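Local coordinates for protein NADPH-ferredoxin reductase FprA (Mycobacterium tuberculosis, PDB 1LQT) that transfers electrons between NADPH and ferredoxin through a bound FAD cofactor, and may supply electrons to P450 systems, at residues L145-N155 against G190-G198; V284-E293 against A304-A315. All coordinates share one frame; numbering follows the deposited sequence.

Contact 1 (L145-N155 against G190-G198); sequences LSGARAVVIGN and GIQEVVIVG. With ODP (4-oxo-nicotinamide-adenine dinucleotide phosphate), chain I.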
loop_
_atom_site.group_PDB
_atom_site.type_symbol
_atom_site.label_atom_id
_atom_site.label_comp_id
_atom_site.label_asym_id
_atom_site.label_seq_id
_atom_site.Cartn_x
_atom_site.Cartn_y
_atom_site.Cartn_z
ATOM N N LEU A 145 3.863 -22.131 0.702
ATOM C CA LEU A 145 4.722 -21.697 1.778
ATOM C C LEU A 145 5.388 -22.878 2.473
ATOM O O LEU A 145 5.848 -22.750 3.598
ATOM C CB LEU A 145 3.926 -20.862 2.780
ATOM C CG LEU A 145 3.250 -19.649 2.160
ATOM C CD1 LEU A 145 2.548 -18.837 3.242
ATOM C CD2 LEU A 145 4.235 -18.791 1.402
ATOM N N SER A 146 5.493 -24.012 1.792
ATOM C CA SER A 146 6.030 -25.232 2.403
ATOM C C SER A 146 7.536 -25.398 2.264
ATOM O O SER A 146 8.104 -26.265 2.909
ATOM C CB SER A 146 5.329 -26.476 1.842
ATOM O OG SER A 146 5.690 -26.719 0.506
ATOM N N GLY A 147 8.182 -24.614 1.406
ATOM C CA GLY A 147 9.601 -24.767 1.183
ATOM C C GLY A 147 10.422 -24.078 2.241
ATOM O O GLY A 147 10.037 -23.038 2.776
ATOM N N ALA A 148 11.616 -24.578 2.474
ATOM C CA ALA A 148 12.433 -24.091 3.544
ATOM C C ALA A 148 12.970 -22.687 3.419
ATOM O O ALA A 148 13.265 -22.082 4.432
ATOM C CB ALA A 148 13.597 -25.067 3.810
ATOM N N ARG A 149 13.177 -22.199 2.211
ATOM C CA ARG A 149 13.767 -20.864 2.054
ATOM C C ARG A 149 12.908 -19.981 1.157
ATOM O O ARG A 149 12.506 -20.382 0.060
ATOM C CB ARG A 149 15.183 -20.893 1.480
ATOM C CG ARG A 149 15.801 -19.502 1.372
ATOM C CD ARG A 149 17.238 -19.456 0.893
ATOM N NE ARG A 149 18.146 -20.033 1.889
ATOM C CZ ARG A 149 18.797 -21.200 1.746
ATOM N NH1 ARG A 149 18.706 -21.940 0.653
ATOM N NH2 ARG A 149 19.567 -21.631 2.721
ATOM N N ALA A 150 12.662 -18.775 1.659
ATOM C CA ALA A 150 12.042 -17.718 0.868
ATOM C C ALA A 150 13.060 -16.586 0.699
ATOM O O ALA A 150 13.867 -16.325 1.591
ATOM C CB ALA A 150 10.806 -17.201 1.552
ATOM N N VAL A 151 12.981 -15.904 -0.437
ATOM C CA VAL A 151 13.814 -14.742 -0.727
ATOM C C VAL A 151 12.890 -13.568 -0.979
ATOM O O VAL A 151 11.946 -13.669 -1.736
ATOM C CB VAL A 151 14.693 -15.033 -1.925
ATOM C CG1 VAL A 151 15.441 -13.789 -2.359
ATOM C CG2 VAL A 151 15.695 -16.149 -1.596
ATOM N N VAL A 152 13.196 -12.459 -0.320
ATOM C CA VAL A 152 12.486 -11.202 -0.477
ATOM C C VAL A 152 13.454 -10.196 -1.057
ATOM O O VAL A 152 14.521 -9.956 -0.513
ATOM C CB VAL A 152 11.927 -10.699 0.861
ATOM C CG1 VAL A 152 11.210 -9.363 0.659
ATOM C CG2 VAL A 152 10.974 -11.711 1.481
ATOM N N ILE A 153 13.078 -9.611 -2.181
ATOM C CA ILE A 153 13.905 -8.594 -2.844
ATOM C C ILE A 153 13.433 -7.213 -2.412
ATOM O O ILE A 153 12.251 -6.932 -2.507
ATOM C CB ILE A 153 13.833 -8.702 -4.367
ATOM C CG1 ILE A 153 14.084 -10.122 -4.865
ATOM C CG2 ILE A 153 14.776 -7.690 -5.003
ATOM C CD1 ILE A 153 15.403 -10.733 -4.480
ATOM N N GLY A 154 14.351 -6.374 -1.946
ATOM C CA GLY A 154 14.065 -5.001 -1.618
ATOM C C GLY A 154 14.430 -4.650 -0.193
ATOM O O GLY A 154 14.551 -5.519 0.667
ATOM N N ASN A 155 14.597 -3.363 0.042
ATOM C CA ASN A 155 15.015 -2.827 1.331
ATOM C C ASN A 155 14.110 -1.700 1.813
ATOM O O ASN A 155 14.581 -0.755 2.431
ATOM C CB ASN A 155 16.482 -2.356 1.297
ATOM C CG ASN A 155 17.543 -3.445 1.545
ATOM O OD1 ASN A 155 18.711 -3.074 1.541
ATOM N ND2 ASN A 155 17.176 -4.703 1.735
ATOM N N GLY A 190 6.595 -23.790 7.414
ATOM C CA GLY A 190 7.454 -24.439 6.431
ATOM C C GLY A 190 8.748 -23.687 6.202
ATOM O O GLY A 190 9.824 -24.266 6.110
ATOM N N ILE A 191 8.626 -22.386 6.149
ATOM C CA ILE A 191 9.786 -21.562 5.879
ATOM C C ILE A 191 10.670 -21.483 7.114
ATOM O O ILE A 191 10.225 -21.133 8.195
ATOM C CB ILE A 191 9.337 -20.171 5.401
ATOM C CG1 ILE A 191 8.710 -20.302 4.019
ATOM C CG2 ILE A 191 10.491 -19.207 5.423
ATOM C CD1 ILE A 191 7.909 -19.167 3.645
ATOM N N GLN A 192 11.936 -21.808 6.919
ATOM C CA GLN A 192 12.921 -21.767 7.998
ATOM C C GLN A 192 13.842 -20.564 7.884
ATOM O O GLN A 192 14.467 -20.205 8.844
ATOM C CB GLN A 192 13.759 -23.050 7.988
ATOM C CG GLN A 192 12.937 -24.326 8.209
ATOM C CD GLN A 192 12.354 -24.439 9.594
ATOM O OE1 GLN A 192 12.784 -23.757 10.544
ATOM N NE2 GLN A 192 11.365 -25.315 9.730
ATOM N N GLU A 193 13.941 -19.981 6.694
ATOM C CA GLU A 193 14.830 -18.852 6.466
ATOM C C GLU A 193 14.229 -17.940 5.412
ATOM O O GLU A 193 13.768 -18.418 4.375
ATOM C CB GLU A 193 16.204 -19.314 5.963
ATOM C CG GLU A 193 17.193 -18.203 5.706
ATOM C CD GLU A 193 18.590 -18.716 5.402
ATOM O OE1 GLU A 193 19.300 -19.045 6.349
ATOM O OE2 GLU A 193 18.958 -18.808 4.222
ATOM N N VAL A 194 14.239 -16.647 5.698
ATOM C CA VAL A 194 13.945 -15.629 4.708
ATOM C C VAL A 194 15.213 -14.816 4.512
ATOM O O VAL A 194 15.784 -14.337 5.471
ATOM C CB VAL A 194 12.812 -14.681 5.159
ATOM C CG1 VAL A 194 12.604 -13.575 4.147
ATOM C CG2 VAL A 194 11.514 -15.441 5.359
ATOM N N VAL A 195 15.616 -14.682 3.268
ATOM C CA VAL A 195 16.766 -13.856 2.919
ATOM C C VAL A 195 16.242 -12.585 2.260
ATOM O O VAL A 195 15.558 -12.634 1.251
ATOM C CB VAL A 195 17.738 -14.558 1.969
ATOM C CG1 VAL A 195 18.962 -13.707 1.782
ATOM C CG2 VAL A 195 18.117 -15.931 2.533
ATOM N N ILE A 196 16.501 -11.445 2.887
ATOM C CA ILE A 196 16.118 -10.111 2.395
ATOM C C ILE A 196 17.315 -9.563 1.650
ATOM O O ILE A 196 18.391 -9.387 2.213
ATOM C CB ILE A 196 15.742 -9.201 3.546
ATOM C CG1 ILE A 196 14.573 -9.782 4.318
ATOM C CG2 ILE A 196 15.413 -7.802 3.022
ATOM C CD1 ILE A 196 14.224 -9.046 5.555
ATOM N N VAL A 197 17.108 -9.277 0.373
ATOM C CA VAL A 197 18.189 -8.973 -0.563
ATOM C C VAL A 197 18.046 -7.534 -1.067
ATOM O O VAL A 197 17.102 -7.216 -1.801
ATOM C CB VAL A 197 18.141 -9.959 -1.745
ATOM C CG1 VAL A 197 19.298 -9.732 -2.685
ATOM C CG2 VAL A 197 18.144 -11.394 -1.251
ATOM N N GLY A 198 18.991 -6.684 -0.667
ATOM C CA GLY A 198 19.038 -5.282 -1.038
ATOM C C GLY A 198 20.108 -5.038 -2.076
ATOM O O GLY A 198 21.236 -5.462 -1.905
HETATM O O1X ODP I . 18.054 0.957 -4.370
HETATM P P2B ODP I . 16.681 1.422 -3.994
HETATM O O2X ODP I . 16.650 2.386 -2.826
HETATM O O3X ODP I . 15.887 1.956 -5.176
HETATM O O2B ODP I . 15.967 0.062 -3.503
HETATM C C2B ODP I . 14.551 -0.072 -3.409
HETATM C C3B ODP I . 13.995 -0.053 -2.005
HETATM O O3B ODP I . 14.854 -0.765 -1.127
HETATM C C1B ODP I . 14.158 -1.427 -3.873
HETATM N N9A ODP I . 14.226 -1.684 -5.290
HETATM C C8A ODP I . 13.584 -1.024 -6.308
HETATM N N7A ODP I . 13.828 -1.575 -7.482
HETATM C C5A ODP I . 14.659 -2.644 -7.241
HETATM C C4A ODP I . 14.913 -2.702 -5.868
HETATM N N3A ODP I . 15.680 -3.639 -5.256
HETATM C C2A ODP I . 16.220 -4.537 -6.099
HETATM N N1A ODP I . 16.018 -4.564 -7.446
HETATM C C6A ODP I . 15.231 -3.613 -8.032
HETATM N N6A ODP I . 15.012 -3.727 -9.349
HETATM O O4B ODP I . 12.815 -1.539 -3.439
HETATM C C4B ODP I . 12.708 -0.861 -2.179
HETATM C C5B ODP I . 11.469 -0.015 -2.181
HETATM O O5B ODP I . 11.293 0.491 -0.878
HETATM P PA ODP I . 10.205 1.631 -0.624
HETATM O O1A ODP I . 10.310 2.036 0.776
HETATM O O2A ODP I . 10.280 2.681 -1.659
HETATM O O3 ODP I . 8.838 0.862 -0.927
HETATM P PN ODP I . 7.929 -0.165 -0.050
HETATM O O1N ODP I . 8.775 -1.054 0.776
HETATM O O2N ODP I . 6.996 -0.728 -1.048
HETATM O O5D ODP I . 7.177 0.792 0.952
HETATM C C5D ODP I . 6.248 1.769 0.415
HETATM C C4D ODP I . 6.033 2.846 1.457
HETATM O O4D ODP I . 5.201 2.401 2.522
HETATM C C1D ODP I . 5.866 2.628 3.766
HETATM C C2D ODP I . 7.294 2.708 3.423
HETATM O O2D ODP I . 8.122 3.181 4.423
HETATM C C3D ODP I . 7.336 3.333 2.079
HETATM O O3D ODP I . 7.317 4.735 2.244
HETATM N N1N ODP I . 5.415 1.749 4.786
HETATM C C2N ODP I . 5.580 2.169 6.126
HETATM C C3N ODP I . 5.541 1.230 7.102
HETATM C C7N ODP I . 5.775 1.801 8.508
HETATM N N7N ODP I . 5.762 0.926 9.479
HETATM O O7N ODP I . 5.976 3.031 8.614
HETATM C C4N ODP I . 5.383 -0.144 6.868
HETATM O O99 ODP I . 5.412 -1.029 7.776
HETATM C C5N ODP I . 5.238 -0.554 5.464
HETATM C C6N ODP I . 5.277 0.417 4.440
HETATM O O HOH W 1 4.129 -22.495 6.172
HETATM O O HOH W 2 21.043 -20.866 5.437
HETATM O O HOH W 3 19.059 -6.562 2.913
#
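Arg149 and Glu193 run side by side off one face of two parallel strands, 149-153 and 193-197. Both chains start with CG anti to the backbone N (chi1 -178° and -180°); the arginine then bends at chi3, which brings NE onto Glu193 OE2 at 2.8 Å in a nearly straight salt bridge. The oxygen lies in the guanidinium plane but is met on its anti side, tilted out of the carboxylate plane, and the two flat groups are turned 44° apart. Glu193 OE1 pairs with Arg266. On the same face, Val151 CG1 meets Val197 CG2 obliquely at 3.8 Å, and Ile153 CD1 lies alongside Val197 CB. The other face carries Val152 CG2 against Val194 CG1 (3.6 Å) under helix 157-167, and Ala150 CB near Ile191 CD1. At the far end the Asn155 amide lies across Gly198 CA (ND2 to CA 3.4 Å); ND2 donates to Gly154 O, from above the carbonyl plane, and to a water shared with Ile196 O, while Asn155 N donates to O3B of the dinucleotide at 2.9 Å. Charge is thus kept to the partly exposed end of an otherwise aliphatic Rossmann-type strand pair, with the turn after strand 149-153 giving a backbone N-H to the nucleotide.

Contact 2 (V284-E293 against A304-A315); sequences VERIVLGRNE and AKDTGEREELPA
Arg291 grips Glu309 side-on: NE donates to OE1 at 2.8 Å and NH2 to OE2 at 2.7 Å, each oxygen met on its syn side but from out of the carboxylate plane, with the two planes 42° apart. The bend of the arginine at chi3 (70°) turns its guanidinium under Thr307, whose CG2 sits over the centre of one face. Arg291 O takes both Thr307 N and Thr307 OG1, the latter at 2.7 Å; that hydroxyl also accepts from Glu309 N in an ST turn. Just beside it, Arg310 holds Asp306 end-on with NH1 and NH2, and Asp306 OD1 further accepts Gly308 N from above the carboxylate plane, an Asx turn. Water joins Asn292 OD1 to Asp306 OD1. Away from this polar knot the antiparallel ladder runs through the hydrogen-bonded pairs Leu289-Glu311 and Ile287-Leu313. Val288 CG2 lies alongside Glu312 (3.5 Å to OE2, which is salt-bridged to Lys279), and CG1 meets Arg310 CD, the two side chains crossing at about a right angle. On the other face, Ile287 CG2 touches Leu313 CB at 4.1 Å. The hairpin forms two strands of a three-stranded sheet with 273-279; Ile287 and Val284 rest on strand 317-320, and Leu313 on Arg149 of strand 149-153.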
loop_
_atom_site.group_PDB
_atom_site.type_symbol
_atom_site.label_atom_id
_atom_site.label_comp_id
_atom_site.label_asym_id
_atom_site.label_seq_id
_atom_site.Cartn_x
_atom_site.Cartn_y
_atom_site.Cartn_z
ATOM N N VAL A 284 9.596 -21.982 -8.954
ATOM C CA VAL A 284 10.841 -21.494 -8.406
ATOM C C VAL A 284 11.531 -22.583 -7.603
ATOM O O VAL A 284 10.935 -23.171 -6.692
ATOM C CB VAL A 284 10.586 -20.286 -7.503
ATOM C CG1 VAL A 284 11.856 -19.847 -6.810
ATOM C CG2 VAL A 284 9.999 -19.131 -8.276
ATOM N N GLU A 285 12.820 -22.783 -7.922
ATOM C CA GLU A 285 13.669 -23.709 -7.184
ATOM C C GLU A 285 14.981 -23.105 -6.746
ATOM O O GLU A 285 15.580 -23.562 -5.792
ATOM C CB GLU A 285 13.937 -24.967 -7.997
ATOM C CG GLU A 285 12.686 -25.777 -8.251
ATOM C CD GLU A 285 12.968 -27.050 -9.008
ATOM O OE1 GLU A 285 12.942 -27.031 -10.265
ATOM O OE2 GLU A 285 13.239 -28.057 -8.333
ATOM N N ARG A 286 15.462 -22.086 -7.441
ATOM C CA ARG A 286 16.734 -21.442 -7.092
ATOM C C ARG A 286 16.741 -20.052 -7.680
ATOM O O ARG A 286 15.981 -19.741 -8.597
ATOM C CB ARG A 286 17.941 -22.255 -7.455
ATOM C CG ARG A 286 18.059 -22.690 -8.834
ATOM C CD ARG A 286 18.829 -24.077 -9.045
ATOM N NE ARG A 286 18.409 -24.544 -10.353
ATOM C CZ ARG A 286 17.436 -25.377 -10.594
ATOM N NH1 ARG A 286 16.860 -26.046 -9.610
ATOM N NH2 ARG A 286 17.099 -25.618 -11.860
ATOM N N ILE A 287 17.605 -19.214 -7.125
ATOM C CA ILE A 287 17.768 -17.874 -7.610
ATOM C C ILE A 287 19.237 -17.591 -7.806
ATOM O O ILE A 287 20.075 -17.976 -7.009
ATOM C CB ILE A 287 17.093 -16.843 -6.647
ATOM C CG1 ILE A 287 17.051 -15.431 -7.239
ATOM C CG2 ILE A 287 17.722 -16.864 -5.262
ATOM C CD1 ILE A 287 16.158 -14.465 -6.492
ATOM N N VAL A 288 19.515 -16.895 -8.900
ATOM C CA VAL A 288 20.862 -16.415 -9.202
ATOM C C VAL A 288 20.989 -14.991 -8.703
ATOM O O VAL A 288 20.165 -14.149 -9.032
ATOM C CB VAL A 288 21.149 -16.462 -10.715
ATOM C CG1 VAL A 288 22.587 -16.013 -11.022
ATOM C CG2 VAL A 288 20.893 -17.863 -11.253
ATOM N N LEU A 289 22.021 -14.754 -7.900
ATOM C CA LEU A 289 22.289 -13.456 -7.294
ATOM C C LEU A 289 23.611 -12.914 -7.816
ATOM O O LEU A 289 24.544 -13.660 -8.120
ATOM C CB LEU A 289 22.380 -13.617 -5.774
ATOM C CG LEU A 289 21.134 -14.187 -5.105
ATOM C CD1 LEU A 289 21.407 -14.428 -3.630
ATOM C CD2 LEU A 289 19.916 -13.305 -5.296
ATOM N N GLY A 290 23.656 -11.594 -7.934
ATOM C CA GLY A 290 24.847 -10.887 -8.365
ATOM C C GLY A 290 25.278 -9.884 -7.319
ATOM O O GLY A 290 24.460 -9.191 -6.728
ATOM N N ARG A 291 26.590 -9.770 -7.113
ATOM C CA ARG A 291 27.129 -8.801 -6.186
ATOM C C ARG A 291 27.313 -7.464 -6.903
ATOM O O ARG A 291 27.824 -7.407 -8.014
ATOM C CB ARG A 291 28.466 -9.292 -5.602
ATOM C CG ARG A 291 29.025 -8.379 -4.550
ATOM C CD ARG A 291 30.271 -8.918 -3.881
ATOM N NE ARG A 291 31.440 -8.947 -4.743
ATOM C CZ ARG A 291 32.380 -8.016 -4.791
ATOM N NH1 ARG A 291 32.275 -6.925 -4.090
ATOM N NH2 ARG A 291 33.458 -8.238 -5.554
ATOM N N ASN A 292 26.964 -6.402 -6.191
ATOM C CA ASN A 292 27.122 -5.031 -6.629
ATOM C C ASN A 292 28.184 -4.308 -5.812
ATOM O O ASN A 292 28.470 -4.678 -4.671
ATOM C CB ASN A 292 25.795 -4.278 -6.451
ATOM C CG ASN A 292 24.677 -4.906 -7.223
ATOM O OD1 ASN A 292 24.875 -5.380 -8.339
ATOM N ND2 ASN A 292 23.475 -4.888 -6.646
ATOM N N GLU A 293 28.692 -3.227 -6.393
ATOM C CA GLU A 293 29.468 -2.225 -5.690
ATOM C C GLU A 293 28.756 -0.884 -5.838
ATOM O O GLU A 293 28.065 -0.667 -6.803
ATOM C CB GLU A 293 30.880 -2.119 -6.268
ATOM C CG GLU A 293 31.718 -3.389 -6.059
ATOM C CD GLU A 293 33.025 -3.375 -6.803
ATOM O OE1 GLU A 293 33.005 -3.070 -7.992
ATOM O OE2 GLU A 293 34.081 -3.654 -6.211
ATOM N N ALA A 304 24.036 1.151 -7.496
ATOM C CA ALA A 304 24.611 -0.178 -7.556
ATOM C C ALA A 304 25.150 -0.451 -8.947
ATOM O O ALA A 304 24.472 -0.212 -9.934
ATOM C CB ALA A 304 23.537 -1.211 -7.235
ATOM N N LYS A 305 26.357 -1.002 -9.022
ATOM C CA LYS A 305 26.968 -1.455 -10.267
ATOM C C LYS A 305 27.305 -2.939 -10.141
ATOM O O LYS A 305 28.009 -3.357 -9.225
ATOM C CB LYS A 305 28.233 -0.665 -10.582
ATOM C CG LYS A 305 28.937 -1.043 -11.829
ATOM C CD LYS A 305 30.143 -0.154 -12.099
ATOM C CE LYS A 305 30.849 -0.503 -13.411
ATOM N NZ LYS A 305 32.230 0.071 -13.408
ATOM N N ASP A 306 26.796 -3.720 -11.062
ATOM C CA ASP A 306 27.046 -5.164 -11.090
ATOM C C ASP A 306 28.525 -5.474 -11.263
ATOM O O ASP A 306 29.173 -4.950 -12.165
ATOM C CB ASP A 306 26.244 -5.733 -12.250
ATOM C CG ASP A 306 26.394 -7.213 -12.446
ATOM O OD1 ASP A 306 26.618 -7.942 -11.445
ATOM O OD2 ASP A 306 26.246 -7.689 -13.588
ATOM N N THR A 307 29.044 -6.351 -10.412
ATOM C CA THR A 307 30.411 -6.864 -10.571
ATOM C C THR A 307 30.534 -7.959 -11.605
ATOM O O THR A 307 31.646 -8.273 -12.028
ATOM C CB THR A 307 30.925 -7.515 -9.291
ATOM O OG1 THR A 307 30.097 -8.639 -8.937
ATOM C CG2 THR A 307 30.963 -6.547 -8.153
ATOM N N GLY A 308 29.411 -8.562 -11.982
ATOM C CA GLY A 308 29.400 -9.724 -12.851
ATOM C C GLY A 308 29.496 -11.068 -12.167
ATOM O O GLY A 308 29.340 -12.120 -12.791
ATOM N N GLU A 309 29.784 -11.058 -10.887
ATOM C CA GLU A 309 29.841 -12.291 -10.122
ATOM C C GLU A 309 28.451 -12.883 -9.968
ATOM O O GLU A 309 27.472 -12.153 -9.792
ATOM C CB GLU A 309 30.394 -11.991 -8.755
ATOM C CG GLU A 309 31.828 -11.512 -8.766
ATOM C CD GLU A 309 32.273 -10.940 -7.433
ATOM O OE1 GLU A 309 31.594 -11.185 -6.404
ATOM O OE2 GLU A 309 33.299 -10.203 -7.417
ATOM N N ARG A 310 28.389 -14.216 -9.982
ATOM C CA ARG A 310 27.100 -14.932 -9.886
ATOM C C ARG A 310 27.169 -16.033 -8.843
ATOM O O ARG A 310 28.145 -16.770 -8.810
ATOM C CB ARG A 310 26.706 -15.482 -11.252
ATOM C CG ARG A 310 26.612 -14.405 -12.321
ATOM C CD ARG A 310 25.381 -13.537 -12.117
ATOM N NE ARG A 310 25.258 -12.500 -13.140
ATOM C CZ ARG A 310 25.592 -11.224 -12.975
ATOM N NH1 ARG A 310 26.103 -10.783 -11.843
ATOM N NH2 ARG A 310 25.388 -10.355 -13.958
ATOM N N GLU A 311 26.109 -16.126 -8.044
ATOM C CA GLU A 311 25.949 -17.107 -6.962
ATOM C C GLU A 311 24.526 -17.656 -7.149
ATOM O O GLU A 311 23.629 -16.905 -7.474
ATOM C CB GLU A 311 26.002 -16.318 -5.607
ATOM C CG GLU A 311 25.659 -16.994 -4.303
ATOM C CD GLU A 311 25.433 -15.994 -3.169
ATOM O OE1 GLU A 311 24.815 -16.385 -2.141
ATOM O OE2 GLU A 311 25.847 -14.813 -3.283
ATOM N N GLU A 312 24.316 -18.944 -6.930
ATOM C CA GLU A 312 22.963 -19.510 -6.940
ATOM C C GLU A 312 22.630 -19.981 -5.522
ATOM O O GLU A 312 23.486 -20.517 -4.804
ATOM C CB GLU A 312 22.808 -20.649 -7.971
ATOM C CG GLU A 312 23.166 -20.219 -9.395
ATOM C CD GLU A 312 22.611 -21.105 -10.499
ATOM O OE1 GLU A 312 21.980 -22.126 -10.186
ATOM O OE2 GLU A 312 22.778 -20.721 -11.694
ATOM N N LEU A 313 21.379 -19.770 -5.132
ATOM C CA LEU A 313 20.868 -20.135 -3.819
ATOM C C LEU A 313 19.540 -20.885 -3.986
ATOM O O LEU A 313 18.679 -20.386 -4.708
ATOM C CB LEU A 313 20.603 -18.845 -3.051
ATOM C CG LEU A 313 20.172 -18.926 -1.606
ATOM C CD1 LEU A 313 21.255 -19.516 -0.738
ATOM C CD2 LEU A 313 19.833 -17.512 -1.104
ATOM N N PRO A 314 19.332 -22.050 -3.365
ATOM C CA PRO A 314 18.012 -22.685 -3.454
ATOM C C PRO A 314 16.949 -21.836 -2.789
ATOM O O PRO A 314 17.199 -21.272 -1.737
ATOM C CB PRO A 314 18.188 -24.002 -2.700
ATOM C CG PRO A 314 19.685 -24.175 -2.607
ATOM C CD PRO A 314 20.289 -22.823 -2.560
ATOM N N ALA A 315 15.783 -21.766 -3.386
ATOM C CA ALA A 315 14.665 -21.040 -2.811
ATOM C C ALA A 315 13.406 -21.531 -3.444
ATOM O O ALA A 315 13.415 -21.874 -4.614
ATOM C CB ALA A 315 14.816 -19.562 -3.019
HETATM O O HOH W 4 24.304 -7.599 -9.846
HETATM O O HOH W 5 31.016 -3.372 -9.845
#

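Contact 1 is mostly buried, joining two neighbouring strands in the middle of the parallel nucleotide-binding sheet; contact 2, a hairpin farther from the centre of the chain, is only partly buried. Their chemistry follows: aliphatic branches dominate the first, with one salt bridge at an end, whereas charged pairs, an Asx turn and an ST turn mark the second. The two touch directly. Arg149 NH1 reaches Pro314 O at 2.9 Å in a probable hydrogen bond, and Val151 CG2 packs on Ala315 CB at 3.8 Å, where the hairpin runs on toward strand 317-320, the other neighbour of strand 149-153. Contact 1 reaches the nucleotide itself; Asn292 ND2 of contact 2 bonds Ser274 OG and the backbone O of Arg199, whose side chain binds the nucleotide.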